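Local coordinates for outer membrane protein OMP121 (PDB 5FQ8), which probably imports nutrients across the outer membrane of Bacteroides thetaiotaomicron as a TonB-dependent receptor with a beta-barrel and a plug domain, at residues 903-916 and 929-943. Sequence-based numbering, arbitrary orientation.
Sequences SYVKLRSVVLGWDL and VKVSAYGNNLFVWTP
Val905 and Trp941 exchange two backbone hydrogen bonds, N to O each way, in an antiparallel hairpin pair of neighbouring strands in the wall of the beta-barrel of a TonB-dependent receptor. The pairing recurs at Val910 with Gly935 and Leu912 with Ala933, and Trp914 N meets Val931 O at 2.8 Å. The axes of 904-915 and 929-936 run 173° apart. Leu907, Leu912, Trp914, Val931, Phe939 and Trp941 share the apolar face, consistent with a lipid-facing surface. Trp941 turns the edge of its indole to Val905, CE3 lying 3.3 Å from Val905 O; CG stands anti to the carbonyl carbon (chi1 -69°), which swings CE3 and CZ3 alongside the backbone of Val905 and Leu907, and Phe939 CD1 lies above one face of the ring, offset toward the rim. The register slips by one residue at Asn937, where the chain turns a corner: 929-943 spends one residue more than its partner, Asn937 N bonding to Arg908 O and Leu938 N to Leu907 O (3.1 Å). Leu938 CB then packs on Leu907 CD2.

The other face is polar near this corner. Lys906 runs beside Val940, its CE 3.9 Å from Val940 CG2, and its CD rests over one face of the Arg908 guanidinium, offset toward the rim. Farther along, the Lys930 chain bends at chi3 and sets NZ 3.8 Å from Asp915 OD2, a long salt bridge. At the far end Leu916 CD1 packs on Val929 CG1 (3.6 Å). Both Lys906 and Arg908 reach Glu952; Lys906 NZ also pairs with Asp950, and Arg908 NH1 with Asp822 of the adjoining strand. Cutting Lys906 back to an alanine takes its methylenes off the guanidinium and is likely to leave Asp950 without this cationic mate and Glu952 with only Arg908 of the two. Beside Leu916, a water accepts from Val929 N and donates to Leu916 O at 2.7 Å.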
loop_
_atom_site.group_PDB
_atom_site.type_symbol
_atom_site.label_atom_id
_atom_site.label_comp_id
_atom_site.label_asym_id
_atom_site.label_seq_id
_atom_site.Cartn_x
_atom_site.Cartn_y
_atom_site.Cartn_z
ATOM N N SER B 903 1.776 -27.861 -32.941
ATOM C CA SER B 903 1.767 -27.733 -34.387
ATOM C C SER B 903 0.463 -27.130 -34.873
ATOM O O SER B 903 -0.601 -27.375 -34.304
ATOM C CB SER B 903 1.983 -29.103 -35.024
ATOM O OG SER B 903 3.251 -29.629 -34.680
ATOM N N TYR B 904 0.558 -26.319 -35.928
ATOM C CA TYR B 904 -0.634 -25.774 -36.566
ATOM C C TYR B 904 -0.313 -25.291 -37.975
ATOM O O TYR B 904 0.835 -24.993 -38.309
ATOM C CB TYR B 904 -1.269 -24.641 -35.736
ATOM C CG TYR B 904 -0.438 -23.377 -35.535
ATOM C CD1 TYR B 904 -0.351 -22.409 -36.529
ATOM C CD2 TYR B 904 0.215 -23.134 -34.328
ATOM C CE1 TYR B 904 0.386 -21.264 -36.340
ATOM C CE2 TYR B 904 0.949 -21.994 -34.135
ATOM C CZ TYR B 904 1.031 -21.054 -35.142
ATOM O OH TYR B 904 1.761 -19.910 -34.948
ATOM N N VAL B 905 -1.352 -25.265 -38.807
ATOM C CA VAL B 905 -1.362 -24.524 -40.062
ATOM C C VAL B 905 -2.379 -23.413 -39.895
ATOM O O VAL B 905 -3.487 -23.655 -39.413
ATOM C CB VAL B 905 -1.724 -25.386 -41.289
ATOM C CG1 VAL B 905 -1.704 -24.531 -42.512
ATOM C CG2 VAL B 905 -0.762 -26.546 -41.471
ATOM N N LYS B 906 -2.014 -22.203 -40.292
ATOM C CA LYS B 906 -2.887 -21.063 -40.066
ATOM C C LYS B 906 -3.056 -20.227 -41.325
ATOM O O LYS B 906 -2.072 -19.856 -41.968
ATOM C CB LYS B 906 -2.348 -20.197 -38.932
ATOM C CG LYS B 906 -3.425 -19.630 -38.067
ATOM C CD LYS B 906 -2.849 -18.808 -36.957
ATOM C CE LYS B 906 -2.722 -19.593 -35.696
ATOM N NZ LYS B 906 -2.110 -18.737 -34.669
ATOM N N LEU B 907 -4.306 -19.935 -41.671
ATOM C CA LEU B 907 -4.598 -18.830 -42.570
ATOM C C LEU B 907 -4.288 -17.528 -41.842
ATOM O O LEU B 907 -5.158 -16.928 -41.206
ATOM C CB LEU B 907 -6.049 -18.882 -43.036
ATOM C CG LEU B 907 -6.427 -17.834 -44.085
ATOM C CD1 LEU B 907 -5.385 -17.747 -45.172
ATOM C CD2 LEU B 907 -7.773 -18.130 -44.688
ATOM N N ARG B 908 -3.033 -17.096 -41.923
ATOM C CA ARG B 908 -2.562 -15.961 -41.139
ATOM C C ARG B 908 -3.305 -14.683 -41.503
ATOM O O ARG B 908 -3.906 -14.042 -40.644
ATOM C CB ARG B 908 -1.063 -15.800 -41.354
ATOM C CG ARG B 908 -0.375 -14.856 -40.413
ATOM C CD ARG B 908 0.242 -15.594 -39.252
ATOM N NE ARG B 908 -0.646 -15.550 -38.108
ATOM C CZ ARG B 908 -0.409 -16.134 -36.952
ATOM N NH1 ARG B 908 0.699 -16.821 -36.770
ATOM N NH2 ARG B 908 -1.299 -16.033 -35.991
ATOM N N SER B 909 -3.287 -14.304 -42.782
ATOM C CA SER B 909 -3.914 -13.064 -43.226
ATOM C C SER B 909 -4.436 -13.191 -44.646
ATOM O O SER B 909 -3.905 -13.950 -45.456
ATOM C CB SER B 909 -2.930 -11.905 -43.171
ATOM O OG SER B 909 -1.856 -12.136 -44.057
ATOM N N VAL B 910 -5.475 -12.419 -44.945
ATOM C CA VAL B 910 -5.963 -12.225 -46.310
ATOM C C VAL B 910 -6.308 -10.751 -46.494
ATOM O O VAL B 910 -7.117 -10.206 -45.740
ATOM C CB VAL B 910 -7.190 -13.101 -46.613
ATOM C CG1 VAL B 910 -7.749 -12.756 -47.970
ATOM C CG2 VAL B 910 -6.827 -14.550 -46.560
ATOM N N VAL B 911 -5.719 -10.108 -47.502
ATOM C CA VAL B 911 -5.935 -8.684 -47.761
ATOM C C VAL B 911 -6.444 -8.481 -49.187
ATOM O O VAL B 911 -5.753 -8.825 -50.148
ATOM C CB VAL B 911 -4.653 -7.868 -47.544
ATOM C CG1 VAL B 911 -4.996 -6.417 -47.489
ATOM C CG2 VAL B 911 -3.974 -8.287 -46.288
ATOM N N LEU B 912 -7.621 -7.879 -49.322
ATOM C CA LEU B 912 -8.206 -7.546 -50.617
ATOM C C LEU B 912 -8.192 -6.032 -50.773
ATOM O O LEU B 912 -8.951 -5.325 -50.105
ATOM C CB LEU B 912 -9.624 -8.096 -50.737
ATOM C CG LEU B 912 -10.361 -7.748 -52.027
ATOM C CD1 LEU B 912 -9.539 -8.206 -53.171
ATOM C CD2 LEU B 912 -11.722 -8.372 -52.111
ATOM N N GLY B 913 -7.351 -5.535 -51.660
ATOM C CA GLY B 913 -7.186 -4.101 -51.851
ATOM C C GLY B 913 -7.709 -3.637 -53.196
ATOM O O GLY B 913 -7.498 -4.300 -54.213
ATOM N N TRP B 914 -8.390 -2.492 -53.194
ATOM C CA TRP B 914 -8.851 -1.851 -54.423
ATOM C C TRP B 914 -8.355 -0.409 -54.502
ATOM O O TRP B 914 -8.949 0.489 -53.911
ATOM C CB TRP B 914 -10.364 -1.885 -54.534
ATOM C CG TRP B 914 -10.830 -1.268 -55.797
ATOM C CD1 TRP B 914 -10.099 -1.067 -56.919
ATOM C CD2 TRP B 914 -12.133 -0.751 -56.069
ATOM N NE1 TRP B 914 -10.859 -0.461 -57.877
ATOM C CE2 TRP B 914 -12.117 -0.259 -57.382
ATOM C CE3 TRP B 914 -13.312 -0.658 -55.329
ATOM C CZ2 TRP B 914 -13.233 0.315 -57.976
ATOM C CZ3 TRP B 914 -14.421 -0.084 -55.920
ATOM C CH2 TRP B 914 -14.373 0.393 -57.228
ATOM N N ASP B 915 -7.290 -0.188 -55.263
ATOM C CA ASP B 915 -6.827 1.157 -55.581
ATOM C C ASP B 915 -7.725 1.753 -56.665
ATOM O O ASP B 915 -7.803 1.209 -57.767
ATOM C CB ASP B 915 -5.378 1.093 -56.057
ATOM C CG ASP B 915 -4.481 2.057 -55.337
ATOM O OD1 ASP B 915 -4.885 3.226 -55.147
ATOM O OD2 ASP B 915 -3.363 1.638 -54.966
ATOM N N LEU B 916 -8.403 2.861 -56.369
ATOM C CA LEU B 916 -9.323 3.442 -57.347
ATOM C C LEU B 916 -8.555 4.055 -58.518
ATOM O O LEU B 916 -7.493 4.648 -58.325
ATOM C CB LEU B 916 -10.208 4.511 -56.715
ATOM C CG LEU B 916 -11.186 4.138 -55.604
ATOM C CD1 LEU B 916 -12.220 5.212 -55.494
ATOM C CD2 LEU B 916 -11.844 2.820 -55.872
ATOM N N VAL B 929 -7.134 6.891 -53.729
ATOM C CA VAL B 929 -8.129 6.300 -52.843
ATOM C C VAL B 929 -8.001 4.793 -52.951
ATOM O O VAL B 929 -8.098 4.245 -54.052
ATOM C CB VAL B 929 -9.566 6.727 -53.186
ATOM C CG1 VAL B 929 -10.531 5.889 -52.394
ATOM C CG2 VAL B 929 -9.787 8.166 -52.880
ATOM N N LYS B 930 -7.780 4.115 -51.825
ATOM C CA LYS B 930 -7.718 2.658 -51.800
ATOM C C LYS B 930 -8.635 2.148 -50.707
ATOM O O LYS B 930 -8.369 2.363 -49.526
ATOM C CB LYS B 930 -6.297 2.149 -51.581
ATOM C CG LYS B 930 -6.224 0.629 -51.576
ATOM C CD LYS B 930 -4.855 0.079 -51.230
ATOM C CE LYS B 930 -3.942 0.032 -52.421
ATOM N NZ LYS B 930 -2.897 -1.009 -52.284
ATOM N N VAL B 931 -9.710 1.503 -51.086
ATOM C CA VAL B 931 -10.497 0.728 -50.139
ATOM C C VAL B 931 -9.815 -0.619 -49.958
ATOM O O VAL B 931 -9.111 -1.095 -50.850
ATOM C CB VAL B 931 -11.948 0.585 -50.631
ATOM C CG1 VAL B 931 -12.752 -0.275 -49.702
ATOM C CG2 VAL B 931 -12.586 1.928 -50.699
ATOM N N SER B 932 -9.985 -1.219 -48.783
ATOM C CA SER B 932 -9.283 -2.446 -48.437
ATOM C C SER B 932 -10.138 -3.261 -47.490
ATOM O O SER B 932 -10.610 -2.739 -46.486
ATOM C CB SER B 932 -7.941 -2.141 -47.779
ATOM O OG SER B 932 -7.132 -3.290 -47.772
ATOM N N ALA B 933 -10.329 -4.529 -47.805
ATOM C CA ALA B 933 -10.921 -5.480 -46.880
ATOM C C ALA B 933 -9.839 -6.451 -46.461
ATOM O O ALA B 933 -8.967 -6.793 -47.258
ATOM C CB ALA B 933 -12.087 -6.226 -47.502
ATOM N N TYR B 934 -9.863 -6.866 -45.201
ATOM C CA TYR B 934 -8.826 -7.762 -44.730
ATOM C C TYR B 934 -9.392 -8.680 -43.665
ATOM O O TYR B 934 -10.504 -8.492 -43.173
ATOM C CB TYR B 934 -7.618 -6.997 -44.201
ATOM C CG TYR B 934 -7.926 -6.108 -43.032
ATOM C CD1 TYR B 934 -8.647 -4.932 -43.195
ATOM C CD2 TYR B 934 -7.477 -6.428 -41.773
ATOM C CE1 TYR B 934 -8.922 -4.116 -42.137
ATOM C CE2 TYR B 934 -7.742 -5.619 -40.716
ATOM C CZ TYR B 934 -8.467 -4.461 -40.892
ATOM O OH TYR B 934 -8.731 -3.651 -39.806
ATOM N N GLY B 935 -8.603 -9.695 -43.339
ATOM C CA GLY B 935 -8.906 -10.648 -42.292
ATOM C C GLY B 935 -7.629 -11.277 -41.789
ATOM O O GLY B 935 -6.759 -11.626 -42.586
ATOM N N ASN B 936 -7.473 -11.411 -40.484
ATOM C CA ASN B 936 -6.270 -12.004 -39.933
ATOM C C ASN B 936 -6.639 -13.076 -38.923
ATOM O O ASN B 936 -7.720 -13.041 -38.332
ATOM C CB ASN B 936 -5.397 -10.943 -39.298
ATOM C CG ASN B 936 -4.987 -9.891 -40.279
ATOM O OD1 ASN B 936 -4.823 -10.168 -41.457
ATOM N ND2 ASN B 936 -4.839 -8.667 -39.811
ATOM N N ASN B 937 -5.727 -14.030 -38.734
ATOM C CA ASN B 937 -5.937 -15.143 -37.814
ATOM C C ASN B 937 -7.299 -15.777 -38.097
ATOM O O ASN B 937 -8.178 -15.839 -37.242
ATOM C CB ASN B 937 -5.815 -14.652 -36.366
ATOM C CG ASN B 937 -5.629 -15.784 -35.352
ATOM O OD1 ASN B 937 -4.861 -16.721 -35.556
ATOM N ND2 ASN B 937 -6.328 -15.679 -34.240
ATOM N N LEU B 938 -7.469 -16.214 -39.345
ATOM C CA LEU B 938 -8.793 -16.522 -39.863
ATOM C C LEU B 938 -9.213 -17.958 -39.630
ATOM O O LEU B 938 -10.385 -18.219 -39.361
ATOM C CB LEU B 938 -8.855 -16.203 -41.353
ATOM C CG LEU B 938 -9.109 -14.739 -41.679
ATOM C CD1 LEU B 938 -9.337 -14.561 -43.150
ATOM C CD2 LEU B 938 -10.307 -14.258 -40.892
ATOM N N PHE B 939 -8.292 -18.901 -39.728
ATOM C CA PHE B 939 -8.646 -20.296 -39.527
ATOM C C PHE B 939 -7.388 -21.031 -39.112
ATOM O O PHE B 939 -6.313 -20.750 -39.631
ATOM C CB PHE B 939 -9.242 -20.884 -40.806
ATOM C CG PHE B 939 -10.094 -22.079 -40.583
ATOM C CD1 PHE B 939 -9.521 -23.328 -40.402
ATOM C CD2 PHE B 939 -11.469 -21.964 -40.564
ATOM C CE1 PHE B 939 -10.300 -24.449 -40.200
ATOM C CE2 PHE B 939 -12.263 -23.078 -40.362
ATOM C CZ PHE B 939 -11.675 -24.329 -40.180
ATOM N N VAL B 940 -7.513 -21.952 -38.166
ATOM C CA VAL B 940 -6.360 -22.679 -37.650
ATOM C C VAL B 940 -6.646 -24.168 -37.738
ATOM O O VAL B 940 -7.755 -24.612 -37.435
ATOM C CB VAL B 940 -6.015 -22.237 -36.216
ATOM C CG1 VAL B 940 -7.172 -22.499 -35.307
ATOM C CG2 VAL B 940 -4.756 -22.896 -35.744
ATOM N N TRP B 941 -5.664 -24.924 -38.213
ATOM C CA TRP B 941 -5.763 -26.369 -38.361
ATOM C C TRP B 941 -4.732 -27.010 -37.451
ATOM O O TRP B 941 -3.536 -26.731 -37.573
ATOM C CB TRP B 941 -5.521 -26.810 -39.809
ATOM C CG TRP B 941 -6.568 -26.426 -40.801
ATOM C CD1 TRP B 941 -7.698 -27.118 -41.116
ATOM C CD2 TRP B 941 -6.567 -25.267 -41.630
ATOM N NE1 TRP B 941 -8.405 -26.456 -42.080
ATOM C CE2 TRP B 941 -7.729 -25.314 -42.415
ATOM C CE3 TRP B 941 -5.697 -24.191 -41.781
ATOM C CZ2 TRP B 941 -8.043 -24.323 -43.337
ATOM C CZ3 TRP B 941 -6.012 -23.208 -42.699
ATOM C CH2 TRP B 941 -7.174 -23.279 -43.461
ATOM N N THR B 942 -5.189 -27.870 -36.559
ATOM C CA THR B 942 -4.321 -28.565 -35.628
ATOM C C THR B 942 -4.435 -30.064 -35.835
ATOM O O THR B 942 -5.442 -30.546 -36.357
ATOM C CB THR B 942 -4.680 -28.220 -34.180
ATOM O OG1 THR B 942 -6.076 -28.467 -33.960
ATOM C CG2 THR B 942 -4.368 -26.776 -33.916
ATOM N N PRO B 943 -3.414 -30.825 -35.449
ATOM C CA PRO B 943 -3.500 -32.280 -35.516
ATOM C C PRO B 943 -4.684 -32.834 -34.748
ATOM O O PRO B 943 -5.216 -32.207 -33.836
ATOM C CB PRO B 943 -2.182 -32.729 -34.885
ATOM C CG PRO B 943 -1.250 -31.657 -35.219
ATOM C CD PRO B 943 -2.044 -30.384 -35.159
HETATM O O HOH W 1 -6.135 6.010 -56.474
#